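PDB 5VM1: xylulokinase from Brucella ovis, which probably catalyses the ATP-dependent phosphorylation of D-xylulose to D-xylulose 5-phosphate, as a member of the FGGY family of carbohydrate kinases. Local coordinates for residues H258-L263 / T400-G405; C249-V254 / T455-A460; G267-A272 / T394-L399. All blocks are in the same frame, centred on the assembly; numbering follows the deposited sequence.

Contact 1: H258-L263 / T400-G405; sequences HAFVSL and TAVGGG
Two parallel strands in the middle of the C-terminal domain sheet, 259-263 and 400-402, run side by side with their axes 25° apart. A ladder of backbone bonds zips them together: T400 N gives its hydrogen to A259 O, and T400 O takes V261 N at 2.8 Å. One residue pair further on, V402 N donates to V261 O in a nearly straight bond of 3.0 Å (167° at the hydrogen), and L263 N closes on V402 O. F260, T400, S262 and V402 share one face of the sheet, where V402 CG2 rests on S262 CB at 4.0 Å; the F260 ring leads off toward F270 on the neighbouring strand. V261 and A401 occupy the other face, with V261 CG1 4.1 Å from A401 CB and helix 409-419 packed against A401. Beyond the strands, G403 takes a positive phi (93°), and its lack of a CB lets the backbone pass close to L263 N. The chain then curls so that G405 N reaches a lone pair of L263 O at 2.8 Å, while L263 CB lies against G405 CA at 3.6 Å. A glycine-rich turn leaving a central parallel strand is consistent with the adenosine motif of the actin-like ATPase fold.

Contact 2: C249-V254 / T455-A460; sequences CGMGTV and TPPQTA
M251 and P457 meet through the backbone carbonyl of M251 and the CD methylene of P457. The CB of M251 points away from 455-460, but CG, set roughly anti to the backbone N by chi1 (-156°), still lies 4.5 Å from P457 CD. That same CD carbon lies 3.1 Å from M251 O. The preceding proline approaches the oxygen too: P456 CA makes a CH...O contact with M251 O at 3.4 Å, 159° at the hydrogen, so the carbonyl is approached by P456 CA and by the CD carbon of P457. Helix 243-251, whose first residue D243 is the predicted proton acceptor of this actin-like kinase fold, stops here; G252, with phi 82°, turns the chain out of it. Having no side chain, G252 lets the 455-456 backbone lie directly across it, G252 CA being 3.5 Å from T455 O and 3.9 Å from P456 N. The CB of T455 points away from 249-254. No hydrogen bond joins the two segments directly, but R439 NH1 bridges them, bonding both T455 O and C249 O. P457 also touches F431 and P426, the latter on the strand beside 459-463.

Contact 3: G267-A272 / T394-L399; sequences GVLFAA and TEITSL
Methyl groups from strand 267-273 and from the chain leading into strand 399-402 interdigitate on one face of the C-terminal domain sheet of this FGGY kinase, which has an actin-like ATPase fold. Strand 259-263 lies between the two strands in the sheet, so L269 and L399 meet across it, while I396 and T394 come from the loop before strand 399-402; no hydrogen bond joins the segments. L269 and A271, two residues apart, form a tall knob and a low step on the same face. I396 reaches toward them with its chain stretched out (chi2 -175°), so that CD1 enters the dip beside the leucine, 4.2 Å from L269 CD2 and 4.5 Å from A271 CB. L269 itself leans over the intervening strand, with CG anti to the backbone N (chi1 -176°), and brings CD1 tip to tip with L399 CD1 at 3.9 Å; the two leucine side chains cross at about a right angle. Beneath that junction lie A259, whose short side chain meets both I396 and L399, and V261, which touches both leucines. L389 of helix 367-390 packs against L269, A271 and I396. At the far end the branches of T394 divide the work: OG1 hydrogen-bonds to Q297 OE1, whereas CG2, anti to the backbone N, abuts A271 CB at 4.1 Å.

Overall arrangement
The contacts nest along the chain: contact 3 (267-272 with 394-399) lies inside contact 1, which lies inside contact 2, and all three reach the same seven-stranded sheet. Contacts 1 and 3 have centres about 9 Å apart and share a seam, since strands 259-263 and 267-273 are antiparallel neighbours. Contact 2 lies about 11 Å from contact 1 and about 13 Å from contact 3, centre to centre, where helix 243-251 leads into strand 259-263. T253 packs against H258, F260 and F270, and M251 SD meets V402 CG1 at 3.5 Å. The sheet is thereby tied to the helix that begins at the predicted catalytic D243.

Contact 1: H258-L263 / T400-G405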
# COMPACT_ATOMS: atom_id res chain seq x y z
N HIS A 258 -9.61 -12.18 -6.05
CA HIS A 258 -9.59 -11.97 -4.61
C HIS A 258 -9.17 -10.55 -4.30
O HIS A 258 -8.21 -10.03 -4.88
CB HIS A 258 -8.66 -12.97 -3.94
CG HIS A 258 -9.23 -14.34 -3.85
ND1 HIS A 258 -9.43 -14.98 -2.65
CD2 HIS A 258 -9.67 -15.19 -4.81
CE1 HIS A 258 -9.96 -16.17 -2.87
NE2 HIS A 258 -10.12 -16.32 -4.17
N ALA A 259 -9.88 -9.91 -3.37
CA ALA A 259 -9.67 -8.50 -3.12
C ALA A 259 -9.80 -8.18 -1.63
O ALA A 259 -10.52 -8.84 -0.88
CB ALA A 259 -10.63 -7.64 -3.94
N PHE A 260 -9.07 -7.15 -1.21
CA PHE A 260 -9.29 -6.57 0.09
C PHE A 260 -9.52 -5.07 -0.06
O PHE A 260 -8.95 -4.42 -0.93
CB PHE A 260 -8.14 -6.86 1.08
CG PHE A 260 -6.88 -6.05 0.84
CD1 PHE A 260 -6.81 -4.70 1.14
CD2 PHE A 260 -5.71 -6.69 0.43
CE1 PHE A 260 -5.63 -3.98 0.95
CE2 PHE A 260 -4.52 -5.98 0.25
CZ PHE A 260 -4.48 -4.62 0.52
N VAL A 261 -10.34 -4.53 0.84
CA VAL A 261 -10.56 -3.09 0.94
C VAL A 261 -10.03 -2.64 2.30
O VAL A 261 -10.35 -3.23 3.33
CB VAL A 261 -12.04 -2.71 0.77
CG1 VAL A 261 -12.94 -3.47 1.75
CG2 VAL A 261 -12.22 -1.19 0.86
N SER A 262 -9.22 -1.61 2.28
CA SER A 262 -8.57 -1.07 3.47
C SER A 262 -9.20 0.28 3.81
O SER A 262 -9.09 1.24 3.04
CB SER A 262 -7.08 -0.93 3.22
OG SER A 262 -6.49 -0.20 4.27
N LEU A 263 -9.89 0.35 4.95
CA LEU A 263 -10.50 1.60 5.38
C LEU A 263 -9.54 2.34 6.30
O LEU A 263 -9.85 2.68 7.44
CB LEU A 263 -11.83 1.36 6.07
CG LEU A 263 -12.85 0.75 5.11
CD1 LEU A 263 -14.07 0.34 5.86
CD2 LEU A 263 -13.19 1.70 3.98
N THR A 400 -12.47 -8.76 1.36
CA THR A 400 -12.04 -8.83 2.75
C THR A 400 -11.67 -7.44 3.25
O THR A 400 -10.97 -6.70 2.55
CB THR A 400 -10.85 -9.75 2.86
OG1 THR A 400 -11.19 -10.99 2.21
CG2 THR A 400 -10.50 -10.00 4.30
N ALA A 401 -12.12 -7.07 4.46
CA ALA A 401 -11.99 -5.70 4.97
C ALA A 401 -10.99 -5.59 6.12
O ALA A 401 -11.06 -6.36 7.09
CB ALA A 401 -13.33 -5.14 5.43
N VAL A 402 -10.07 -4.62 6.01
CA VAL A 402 -9.09 -4.31 7.06
C VAL A 402 -9.00 -2.79 7.20
O VAL A 402 -9.64 -2.04 6.48
CB VAL A 402 -7.70 -4.90 6.77
CG1 VAL A 402 -7.82 -6.41 6.63
CG2 VAL A 402 -7.02 -4.23 5.55
N GLY A 403 -8.15 -2.36 8.13
CA GLY A 403 -7.94 -0.95 8.39
C GLY A 403 -8.84 -0.45 9.49
O GLY A 403 -9.79 -1.11 9.91
N GLY A 404 -8.53 0.76 9.97
CA GLY A 404 -9.23 1.27 11.14
C GLY A 404 -10.73 1.35 10.96
O GLY A 404 -11.50 0.91 11.82
N GLY A 405 -11.17 1.87 9.81
CA GLY A 405 -12.59 2.00 9.56
C GLY A 405 -13.32 0.68 9.57
O GLY A 405 -14.53 0.65 9.82

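Contact 2: C249-V254 / T455-A460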
# COMPACT_ATOMS: atom_id res chain seq x y z
N CYS A 249 -0.08 -10.48 0.65
CA CYS A 249 0.45 -11.80 0.97
C CYS A 249 0.11 -12.21 2.38
O CYS A 249 -0.17 -13.38 2.65
CB CYS A 249 1.97 -11.85 0.79
SG CYS A 249 2.56 -11.84 -0.90
N GLY A 250 0.12 -11.26 3.32
CA GLY A 250 -0.30 -11.57 4.67
C GLY A 250 -1.78 -11.92 4.75
O GLY A 250 -2.18 -12.72 5.60
N MET A 251 -2.59 -11.35 3.87
CA MET A 251 -4.03 -11.53 3.90
C MET A 251 -4.51 -12.70 3.05
O MET A 251 -5.69 -13.05 3.15
CB MET A 251 -4.72 -10.28 3.38
CG MET A 251 -6.12 -10.16 3.90
SD MET A 251 -6.00 -9.15 5.35
CE MET A 251 -5.25 -7.72 4.50
N GLY A 252 -3.65 -13.31 2.24
CA GLY A 252 -4.09 -14.33 1.30
C GLY A 252 -4.68 -13.78 0.01
O GLY A 252 -5.31 -14.54 -0.73
N THR A 253 -4.49 -12.50 -0.28
CA THR A 253 -5.05 -11.91 -1.49
C THR A 253 -4.04 -12.02 -2.64
O THR A 253 -3.36 -11.07 -3.01
CB THR A 253 -5.43 -10.46 -1.22
OG1 THR A 253 -6.13 -10.40 0.02
CG2 THR A 253 -6.33 -9.97 -2.32
N VAL A 254 -3.94 -13.23 -3.18
CA VAL A 254 -2.97 -13.50 -4.23
C VAL A 254 -3.60 -14.21 -5.43
O VAL A 254 -2.99 -14.29 -6.51
CB VAL A 254 -1.79 -14.31 -3.66
CG1 VAL A 254 -1.09 -13.53 -2.60
CG2 VAL A 254 -2.29 -15.61 -3.09
N THR A 455 -2.19 -18.07 2.59
CA THR A 455 -3.58 -18.46 2.79
C THR A 455 -4.37 -17.33 3.43
O THR A 455 -3.80 -16.46 4.10
CB THR A 455 -3.67 -19.72 3.68
OG1 THR A 455 -3.07 -19.47 4.96
CG2 THR A 455 -2.97 -20.94 3.03
N PRO A 456 -5.68 -17.27 3.22
CA PRO A 456 -6.49 -16.25 3.91
C PRO A 456 -6.57 -16.56 5.39
O PRO A 456 -6.39 -17.72 5.81
CB PRO A 456 -7.86 -16.36 3.23
CG PRO A 456 -7.90 -17.76 2.66
CD PRO A 456 -6.47 -18.09 2.28
N PRO A 457 -6.79 -15.56 6.23
CA PRO A 457 -6.96 -15.82 7.66
C PRO A 457 -8.34 -16.37 7.94
O PRO A 457 -9.22 -16.37 7.09
CB PRO A 457 -6.75 -14.45 8.30
CG PRO A 457 -7.12 -13.47 7.21
CD PRO A 457 -6.68 -14.12 5.93
N GLN A 458 -8.52 -16.87 9.15
CA GLN A 458 -9.86 -17.30 9.53
C GLN A 458 -10.79 -16.08 9.65
O GLN A 458 -10.39 -15.01 10.11
CB GLN A 458 -9.83 -18.11 10.82
CG GLN A 458 -9.31 -19.52 10.58
CD GLN A 458 -9.34 -20.38 11.82
OE1 GLN A 458 -9.27 -19.87 12.94
NE2 GLN A 458 -9.46 -21.69 11.62
N THR A 459 -12.00 -16.25 9.15
CA THR A 459 -12.99 -15.19 9.11
C THR A 459 -13.72 -15.10 10.44
O THR A 459 -14.23 -16.11 10.94
CB THR A 459 -13.96 -15.45 7.96
OG1 THR A 459 -13.25 -15.41 6.71
CG2 THR A 459 -15.10 -14.43 7.93
N ALA A 460 -13.75 -13.90 11.03
CA ALA A 460 -14.46 -13.72 12.30
C ALA A 460 -15.96 -13.64 12.08
O ALA A 460 -16.71 -14.50 12.55
CB ALA A 460 -13.95 -12.47 13.00

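Contact 3: G267-A272 / T394-L399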
# COMPACT_ATOMS: atom_id res chain seq x y z
N GLY A 267 -8.50 5.15 1.43
CA GLY A 267 -9.07 3.85 1.09
C GLY A 267 -8.23 3.18 0.02
O GLY A 267 -7.74 3.82 -0.90
N VAL A 268 -8.07 1.87 0.15
CA VAL A 268 -7.39 1.10 -0.89
C VAL A 268 -8.22 -0.13 -1.21
O VAL A 268 -8.60 -0.88 -0.30
CB VAL A 268 -5.96 0.69 -0.50
CG1 VAL A 268 -5.40 -0.24 -1.53
CG2 VAL A 268 -5.07 1.91 -0.41
N LEU A 269 -8.48 -0.33 -2.49
CA LEU A 269 -9.12 -1.54 -3.00
C LEU A 269 -8.04 -2.30 -3.75
O LEU A 269 -7.53 -1.82 -4.76
CB LEU A 269 -10.29 -1.17 -3.90
CG LEU A 269 -11.16 -2.28 -4.47
CD1 LEU A 269 -11.93 -2.96 -3.33
CD2 LEU A 269 -12.12 -1.72 -5.49
N PHE A 270 -7.64 -3.46 -3.22
CA PHE A 270 -6.52 -4.25 -3.75
C PHE A 270 -7.08 -5.53 -4.33
O PHE A 270 -7.72 -6.31 -3.62
CB PHE A 270 -5.51 -4.60 -2.68
CG PHE A 270 -4.27 -5.33 -3.19
CD1 PHE A 270 -4.33 -6.65 -3.62
CD2 PHE A 270 -3.01 -4.70 -3.20
CE1 PHE A 270 -3.20 -7.31 -4.07
CE2 PHE A 270 -1.87 -5.34 -3.65
CZ PHE A 270 -1.97 -6.66 -4.07
N ALA A 271 -6.81 -5.76 -5.61
CA ALA A 271 -7.26 -6.95 -6.29
C ALA A 271 -6.06 -7.65 -6.92
O ALA A 271 -5.28 -7.03 -7.65
CB ALA A 271 -8.29 -6.58 -7.37
N ALA A 272 -5.93 -8.95 -6.65
CA ALA A 272 -4.89 -9.74 -7.29
C ALA A 272 -5.33 -10.16 -8.69
O ALA A 272 -6.50 -10.47 -8.92
CB ALA A 272 -4.56 -10.96 -6.43
N THR A 394 -11.28 -7.39 -14.25
CA THR A 394 -11.30 -8.02 -12.94
C THR A 394 -12.75 -8.08 -12.48
O THR A 394 -13.47 -7.08 -12.58
CB THR A 394 -10.41 -7.22 -11.94
OG1 THR A 394 -9.03 -7.54 -12.15
CG2 THR A 394 -10.78 -7.47 -10.49
N GLU A 395 -13.19 -9.24 -12.02
CA GLU A 395 -14.49 -9.36 -11.37
C GLU A 395 -14.22 -9.71 -9.90
O GLU A 395 -13.54 -10.69 -9.61
CB GLU A 395 -15.36 -10.41 -12.08
CG GLU A 395 -16.69 -10.81 -11.42
CD GLU A 395 -17.21 -12.11 -12.04
OE1 GLU A 395 -17.63 -12.07 -13.21
OE2 GLU A 395 -17.15 -13.18 -11.38
N ILE A 396 -14.66 -8.85 -9.00
CA ILE A 396 -14.45 -9.05 -7.57
C ILE A 396 -15.62 -9.87 -7.00
O ILE A 396 -16.77 -9.40 -6.98
CB ILE A 396 -14.28 -7.72 -6.84
CG1 ILE A 396 -12.92 -7.11 -7.19
CG2 ILE A 396 -14.42 -7.88 -5.34
CD1 ILE A 396 -12.59 -5.83 -6.42
N THR A 397 -15.34 -11.09 -6.57
CA THR A 397 -16.41 -11.95 -6.04
C THR A 397 -16.56 -11.79 -4.54
O THR A 397 -17.63 -11.42 -4.04
CB THR A 397 -16.12 -13.42 -6.37
OG1 THR A 397 -14.82 -13.78 -5.88
CG2 THR A 397 -16.20 -13.66 -7.87
N SER A 398 -15.49 -12.06 -3.80
CA SER A 398 -15.45 -11.89 -2.36
C SER A 398 -14.44 -10.80 -2.00
O SER A 398 -13.36 -10.70 -2.60
CB SER A 398 -15.11 -13.22 -1.68
OG SER A 398 -13.79 -13.64 -2.01
N LEU A 399 -14.79 -10.04 -0.98
CA LEU A 399 -14.01 -8.90 -0.52
C LEU A 399 -13.71 -9.06 0.97
O LEU A 399 -14.58 -9.49 1.74
CB LEU A 399 -14.78 -7.61 -0.80
CG LEU A 399 -14.03 -6.29 -0.63
CD1 LEU A 399 -12.73 -6.26 -1.45
CD2 LEU A 399 -14.93 -5.15 -1.00